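Local coordinates for protein MHP1 (Microbacterium liquefaciens, PDB 2JLN) that couples sodium binding to the membrane uptake of 5-aryl-substituted hydantoins, preferring the L isomers of substrates such as 5-indolylmethyl and 5-benzyl hydantoin, at residues A64-C69 with A263-G268; G68-V73 with A255-M260. All blocks are in the same frame, centred on the assembly; numbering follows the deposited sequence.

Interaction 1: A64-C69 with A263-G268. With HG (mercury (II) ion), chain C.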
ATOM      1  N   ALA A  64       1.057 -14.224 -14.443  1.00 57.89           N
ATOM      2  CA  ALA A  64       1.303 -12.767 -14.392  1.00 59.71           C
ATOM      3  C   ALA A  64       1.089 -12.183 -12.973  1.00 60.15           C
ATOM      4  O   ALA A  64       1.719 -11.196 -12.581  1.00 56.20           O
ATOM      5  CB  ALA A  64       0.435 -12.031 -15.412  1.00 53.32           C
ATOM      6  N   ILE A  65       0.196 -12.815 -12.220  1.00 59.50           N
ATOM      7  CA  ILE A  65      -0.086 -12.453 -10.847  1.00 58.81           C
ATOM      8  C   ILE A  65       1.055 -12.857  -9.891  1.00 61.23           C
ATOM      9  O   ILE A  65       1.567 -12.010  -9.140  1.00 60.62           O
ATOM     10  CB  ILE A  65      -1.419 -13.089 -10.413  1.00 59.40           C
ATOM     11  CG1 ILE A  65      -2.585 -12.272 -10.961  1.00 54.56           C
ATOM     12  CG2 ILE A  65      -1.504 -13.255  -8.877  1.00 58.58           C
ATOM     13  CD1 ILE A  65      -3.915 -12.980 -10.787  1.00 52.78           C
ATOM     14  N   ALA A  66       1.447 -14.135  -9.913  1.00 58.00           N
ATOM     15  CA  ALA A  66       2.608 -14.599  -9.141  1.00 54.94           C
ATOM     16  C   ALA A  66       3.879 -13.813  -9.477  1.00 55.66           C
ATOM     17  O   ALA A  66       4.671 -13.508  -8.598  1.00 57.44           O
ATOM     18  CB  ALA A  66       2.836 -16.081  -9.346  1.00 50.63           C
ATOM     19  N   ALA A  67       4.068 -13.485 -10.752  1.00 56.77           N
ATOM     20  CA  ALA A  67       5.211 -12.686 -11.199  1.00 54.68           C
ATOM     21  C   ALA A  67       5.119 -11.247 -10.693  1.00 57.27           C
ATOM     22  O   ALA A  67       6.081 -10.701 -10.158  1.00 56.72           O
ATOM     23  CB  ALA A  67       5.331 -12.711 -12.735  1.00 48.27           C
ATOM     24  N   GLY A  68       3.957 -10.634 -10.882  1.00 57.89           N
ATOM     25  CA  GLY A  68       3.717  -9.284 -10.416  1.00 57.25           C
ATOM     26  C   GLY A  68       3.803  -9.195  -8.909  1.00 59.82           C
ATOM     27  O   GLY A  68       4.232  -8.193  -8.382  1.00 63.18           O
ATOM     28  N   CYS A  69       3.395 -10.244  -8.207  1.00 64.20           N
ATOM     29  CA  CYS A  69       3.578 -10.321  -6.749  1.00 63.99           C
ATOM     30  C   CYS A  69       5.046 -10.317  -6.319  1.00 62.24           C
ATOM     31  O   CYS A  69       5.422  -9.690  -5.325  1.00 62.35           O
ATOM     32  CB  CYS A  69       2.890 -11.571  -6.189  1.00 60.50           C
ATOM     33  SG  CYS A  69       1.193 -11.248  -5.711  1.00 69.16           S
ATOM     34  N   ALA A 263      -2.805 -15.801  -1.454  1.00 57.35           N
ATOM     35  CA  ALA A 263      -4.068 -15.085  -1.342  1.00 55.49           C
ATOM     36  C   ALA A 263      -4.485 -14.510  -2.692  1.00 53.94           C
ATOM     37  O   ALA A 263      -5.613 -14.680  -3.127  1.00 56.67           O
ATOM     38  CB  ALA A 263      -3.988 -13.988  -0.295  1.00 56.84           C
ATOM     39  N   SER A 264      -3.579 -13.835  -3.380  1.00 55.87           N
ATOM     40  CA  SER A 264      -4.007 -13.123  -4.575  1.00 56.63           C
ATOM     41  C   SER A 264      -4.088 -14.029  -5.813  1.00 58.50           C
ATOM     42  O   SER A 264      -4.733 -13.662  -6.796  1.00 58.05           O
ATOM     43  CB  SER A 264      -3.157 -11.874  -4.816  1.00 51.66           C
ATOM     44  OG  SER A 264      -1.976 -12.235  -5.461  1.00 53.41           O
ATOM     45  N   ILE A 265      -3.459 -15.208  -5.759  1.00 54.93           N
ATOM     46  CA  ILE A 265      -3.622 -16.230  -6.800  1.00 51.16           C
ATOM     47  C   ILE A 265      -5.009 -16.903  -6.738  1.00 52.13           C
ATOM     48  O   ILE A 265      -5.674 -17.058  -7.756  1.00 49.93           O
ATOM     49  CB  ILE A 265      -2.500 -17.292  -6.720  1.00 52.18           C
ATOM     50  CG1 ILE A 265      -1.253 -16.795  -7.439  1.00 53.19           C
ATOM     51  CG2 ILE A 265      -2.924 -18.632  -7.316  1.00 46.02           C
ATOM     52  CD1 ILE A 265      -0.237 -17.879  -7.628  1.00 48.36           C
ATOM     53  N   ILE A 266      -5.443 -17.293  -5.542  1.00 53.68           N
ATOM     54  CA  ILE A 266      -6.783 -17.857  -5.345  1.00 53.89           C
ATOM     55  C   ILE A 266      -7.894 -16.890  -5.755  1.00 55.38           C
ATOM     56  O   ILE A 266      -8.873 -17.303  -6.391  1.00 54.18           O
ATOM     57  CB  ILE A 266      -7.062 -18.234  -3.869  1.00 54.17           C
ATOM     58  CG1 ILE A 266      -6.077 -19.295  -3.383  1.00 53.80           C
ATOM     59  CG2 ILE A 266      -8.487 -18.728  -3.708  1.00 48.04           C
ATOM     60  CD1 ILE A 266      -6.295 -19.667  -1.949  1.00 52.67           C
ATOM     61  N   PHE A 267      -7.766 -15.614  -5.381  1.00 52.82           N
ATOM     62  CA  PHE A 267      -8.833 -14.650  -5.681  1.00 54.09           C
ATOM     63  C   PHE A 267      -8.735 -14.044  -7.094  1.00 53.39           C
ATOM     64  O   PHE A 267      -9.740 -13.670  -7.688  1.00 50.93           O
ATOM     65  CB  PHE A 267      -8.979 -13.604  -4.565  1.00 49.56           C
ATOM     66  CG  PHE A 267      -9.488 -14.192  -3.278  1.00 55.80           C
ATOM     67  CD1 PHE A 267      -8.681 -15.026  -2.511  1.00 55.68           C
ATOM     68  CD2 PHE A 267     -10.788 -13.969  -2.854  1.00 58.33           C
ATOM     69  CE1 PHE A 267      -9.148 -15.599  -1.332  1.00 52.18           C
ATOM     70  CE2 PHE A 267     -11.261 -14.553  -1.673  1.00 55.59           C
ATOM     71  CZ  PHE A 267     -10.430 -15.363  -0.918  1.00 52.97           C
ATOM     72  N   GLY A 268      -7.528 -13.980  -7.639  1.00 53.66           N
ATOM     73  CA  GLY A 268      -7.362 -13.627  -9.031  1.00 49.16           C
ATOM     74  C   GLY A 268      -8.058 -14.672  -9.863  1.00 48.43           C
ATOM     75  O   GLY A 268      -8.853 -14.336 -10.724  1.00 48.56           O
TER
HETATM   76 HG    HG C1472       0.249  -9.375  -6.430  0.50112.14          HG
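I65 carries this antiparallel helix contact with two branches that reach different parts of 263-268. Its CG2, anti to the backbone N, lies 3.8 Å from I265 CG1 and 3.6 Å from S264 OG. The longer branch runs on in an extended form (chi2 169°) and sets CD1 3.9 Å from G268 CA, where the opposite helix has no side chain. The two isoleucines cross obliquely, and I265 continues past I65 to bring its CD1 within 4.0 Å of A66 CB. One turn along, C69 SG faces S264 OG at 3.3 Å. The serine hydroxyl bonds to M260 O of its own helix. C69 SG binds mercury at 2.2 Å, and W220 completes the site. An alanine in place of I65 would probably open a gap beside G268 CA and remove the methyl that packs on I265 CG1 and S264 OG. Chemically, this is a worked example of a largely buried contact between two antiparallel transmembrane helices: branched apolar groups meet between them, the serine's polarity is satisfied within its own helix, and the cysteine sulfur, a soft donor, holds the mercury.

Interaction 2: G68-V73 with A255-M260. With HG (mercury (II) ion), chain C.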
ATOM      1  N   GLY A  68       3.957 -10.634 -10.882  1.00 57.89           N
ATOM      2  CA  GLY A  68       3.717  -9.284 -10.416  1.00 57.25           C
ATOM      3  C   GLY A  68       3.803  -9.195  -8.909  1.00 59.82           C
ATOM      4  O   GLY A  68       4.232  -8.193  -8.382  1.00 63.18           O
ATOM      5  N   CYS A  69       3.395 -10.244  -8.207  1.00 64.20           N
ATOM      6  CA  CYS A  69       3.578 -10.321  -6.749  1.00 63.99           C
ATOM      7  C   CYS A  69       5.046 -10.317  -6.319  1.00 62.24           C
ATOM      8  O   CYS A  69       5.422  -9.690  -5.325  1.00 62.35           O
ATOM      9  CB  CYS A  69       2.890 -11.571  -6.189  1.00 60.50           C
ATOM     10  SG  CYS A  69       1.193 -11.248  -5.711  1.00 69.16           S
ATOM     11  N   THR A  70       5.863 -11.026  -7.086  1.00 63.09           N
ATOM     12  CA  THR A  70       7.275 -11.197  -6.797  1.00 61.65           C
ATOM     13  C   THR A  70       8.106  -9.935  -7.040  1.00 59.17           C
ATOM     14  O   THR A  70       9.002  -9.639  -6.271  1.00 62.44           O
ATOM     15  CB  THR A  70       7.842 -12.386  -7.607  1.00 62.89           C
ATOM     16  OG1 THR A  70       7.290 -13.607  -7.092  1.00 60.28           O
ATOM     17  CG2 THR A  70       9.363 -12.431  -7.511  1.00 60.93           C
ATOM     18  N   ILE A  71       7.824  -9.191  -8.098  1.00 60.21           N
ATOM     19  CA  ILE A  71       8.535  -7.934  -8.333  1.00 60.75           C
ATOM     20  C   ILE A  71       8.222  -6.937  -7.207  1.00 62.26           C
ATOM     21  O   ILE A  71       9.096  -6.155  -6.802  1.00 60.63           O
ATOM     22  CB  ILE A  71       8.189  -7.329  -9.731  1.00 59.22           C
ATOM     23  CG1 ILE A  71       9.000  -8.032 -10.815  1.00 58.88           C
ATOM     24  CG2 ILE A  71       8.437  -5.828  -9.783  1.00 50.25           C
ATOM     25  CD1 ILE A  71       8.267  -8.134 -12.133  1.00 60.81           C
ATOM     26  N   ALA A  72       6.986  -6.987  -6.692  1.00 60.13           N
ATOM     27  CA  ALA A  72       6.559  -6.113  -5.599  1.00 54.51           C
ATOM     28  C   ALA A  72       7.404  -6.335  -4.354  1.00 56.02           C
ATOM     29  O   ALA A  72       7.842  -5.370  -3.758  1.00 59.12           O
ATOM     30  CB  ALA A  72       5.100  -6.299  -5.287  1.00 55.92           C
ATOM     31  N   VAL A  73       7.635  -7.593  -3.973  1.00 55.75           N
ATOM     32  CA  VAL A  73       8.543  -7.956  -2.865  1.00 53.81           C
ATOM     33  C   VAL A  73      10.050  -7.559  -2.980  1.00 55.76           C
ATOM     34  O   VAL A  73      10.610  -7.008  -2.037  1.00 53.77           O
ATOM     35  CB  VAL A  73       8.463  -9.438  -2.585  1.00 52.66           C
ATOM     36  CG1 VAL A  73       9.659  -9.857  -1.793  1.00 50.40           C
ATOM     37  CG2 VAL A  73       7.162  -9.748  -1.855  1.00 55.98           C
ATOM     38  N   ALA A 255       8.277 -13.186   4.333  1.00 53.15           N
ATOM     39  CA  ALA A 255       6.995 -13.359   5.012  1.00 54.94           C
ATOM     40  C   ALA A 255       5.858 -12.657   4.259  1.00 59.43           C
ATOM     41  O   ALA A 255       4.699 -13.108   4.305  1.00 58.72           O
ATOM     42  CB  ALA A 255       7.061 -12.887   6.462  1.00 50.30           C
ATOM     43  N   GLN A 256       6.183 -11.564   3.566  1.00 54.28           N
ATOM     44  CA  GLN A 256       5.163 -10.839   2.833  1.00 53.12           C
ATOM     45  C   GLN A 256       4.822 -11.597   1.564  1.00 58.22           C
ATOM     46  O   GLN A 256       3.688 -11.577   1.092  1.00 59.43           O
ATOM     47  CB  GLN A 256       5.633  -9.433   2.537  1.00 54.66           C
ATOM     48  CG  GLN A 256       5.811  -8.648   3.803  1.00 58.11           C
ATOM     49  CD  GLN A 256       6.582  -7.358   3.632  1.00 59.68           C
ATOM     50  OE1 GLN A 256       7.747  -7.360   3.227  1.00 61.47           O
ATOM     51  NE2 GLN A 256       5.949  -6.245   3.992  1.00 60.18           N
ATOM     52  N   TRP A 257       5.809 -12.305   1.033  1.00 59.75           N
ATOM     53  CA  TRP A 257       5.613 -13.088  -0.171  1.00 57.74           C
ATOM     54  C   TRP A 257       4.679 -14.277   0.078  1.00 57.64           C
ATOM     55  O   TRP A 257       3.788 -14.533  -0.718  1.00 60.49           O
ATOM     56  CB  TRP A 257       6.963 -13.538  -0.752  1.00 55.58           C
ATOM     57  CG  TRP A 257       6.868 -14.154  -2.137  1.00 58.23           C
ATOM     58  CD1 TRP A 257       6.978 -13.506  -3.341  1.00 60.50           C
ATOM     59  CD2 TRP A 257       6.649 -15.535  -2.448  1.00 56.01           C
ATOM     60  NE1 TRP A 257       6.837 -14.401  -4.379  1.00 58.85           N
ATOM     61  CE2 TRP A 257       6.636 -15.652  -3.857  1.00 58.68           C
ATOM     62  CE3 TRP A 257       6.470 -16.686  -1.672  1.00 55.95           C
ATOM     63  CZ2 TRP A 257       6.446 -16.875  -4.504  1.00 57.72           C
ATOM     64  CZ3 TRP A 257       6.288 -17.897  -2.312  1.00 58.72           C
ATOM     65  CH2 TRP A 257       6.276 -17.983  -3.721  1.00 58.41           C
ATOM     66  N   LEU A 258       4.873 -15.009   1.169  1.00 55.93           N
ATOM     67  CA  LEU A 258       4.052 -16.196   1.410  1.00 53.44           C
ATOM     68  C   LEU A 258       2.677 -15.765   1.837  1.00 54.38           C
ATOM     69  O   LEU A 258       1.769 -16.571   1.903  1.00 54.28           O
ATOM     70  CB  LEU A 258       4.664 -17.095   2.484  1.00 53.27           C
ATOM     71  CG  LEU A 258       5.944 -17.840   2.091  1.00 54.09           C
ATOM     72  CD1 LEU A 258       6.976 -17.786   3.216  1.00 51.27           C
ATOM     73  CD2 LEU A 258       5.648 -19.266   1.694  1.00 45.67           C
ATOM     74  N   GLY A 259       2.528 -14.481   2.141  1.00 57.37           N
ATOM     75  CA  GLY A 259       1.232 -13.942   2.523  1.00 55.37           C
ATOM     76  C   GLY A 259       0.393 -13.464   1.341  1.00 60.33           C
ATOM     77  O   GLY A 259      -0.814 -13.736   1.291  1.00 59.61           O
ATOM     78  N   MET A 260       1.036 -12.773   0.388  1.00 61.64           N
ATOM     79  CA  MET A 260       0.347 -12.111  -0.726  1.00 57.85           C
ATOM     80  C   MET A 260       0.166 -12.954  -2.009  1.00 57.03           C
ATOM     81  O   MET A 260      -0.772 -12.745  -2.767  1.00 56.76           O
ATOM     82  CB  MET A 260       1.004 -10.760  -1.028  1.00 58.52           C
ATOM     83  CG  MET A 260       2.471 -10.821  -1.456  1.00 65.10           C
ATOM     84  SD  MET A 260       3.130  -9.212  -2.048  1.00 73.71           S
ATOM     85  CE  MET A 260       2.074  -8.974  -3.475  1.00 68.81           C
TER
HETATM   86 HG    HG C1472       0.249  -9.375  -6.430  0.50112.14          HG
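M260 turns its methyl group, not its sulfur, toward the mercury-bearing side chain of C69. M260 CE lies 3.3 Å from C69 SG and 3.5 Å from the mercury ion, whereas M260 SD stays 5.2 Å from the metal and is no ligand. The bend at chi3 (-63°) swings CE around to this position, where it also rests 3.8 Å from C69 CB and more loosely against A72 CB. Two sulfur-containing residues thus meet beside one soft metal, yet only the cysteine binds it.

On another side of the same interface the contact is polar. W257 NE1 donates a nearly straight hydrogen bond to T70 OG1, 2.9 Å long with an angle of 168° at the hydrogen, and the acceptor lies practically in the plane of the indole. Having CG anti to the backbone N (chi1 -170°) starts the ring on its way toward 68-73. T70 OG1 is also bonded to A66 O one turn back, so the hydroxyl is gripped by two partners and joins the indole to the backbone of the opposite helix. V73 stands between these two halves of the contact: its CG2 lies at the edge of the W257 indole, near the ring plane, 4.0 Å from W257 CB, and 4.1 Å from M260 SD. The side chains of V73 and W257 cross at about a right angle.

The interface combines one directed bond with apolar packing between antiparallel transmembrane helices. Helix 29-40 backs it through W36, which touches both M260 and Q256, and Q256 OE1 is also bonded to Q80. Away from 255-260, I71 packs on I213 and V217 of helix 209-217, which places helix 58-79 between two neighbours.

In the fold
Interactions 1 and 2 are successive parts of one seam between helix 58-79 and helix 242-278, with centres about 9 Å apart. Because the helices run antiparallel, the order reverses: 64-69 precedes 68-73, but its partner 263-268 follows 255-260. G68 and C69 belong to both contacts, and the mercury site lies where they join. About 180 to 195 residues, mostly helical, separate the paired segments. In the LeuT-type fold of this transporter, transmembrane helices 1, 2, 6 and 7 form a four-helix bundle, and the seam joins helices 2 and 7 within it. The bound sodium lies about 11 Å from the side chains of S264 and M260, which places the seam near the ion site but not in it.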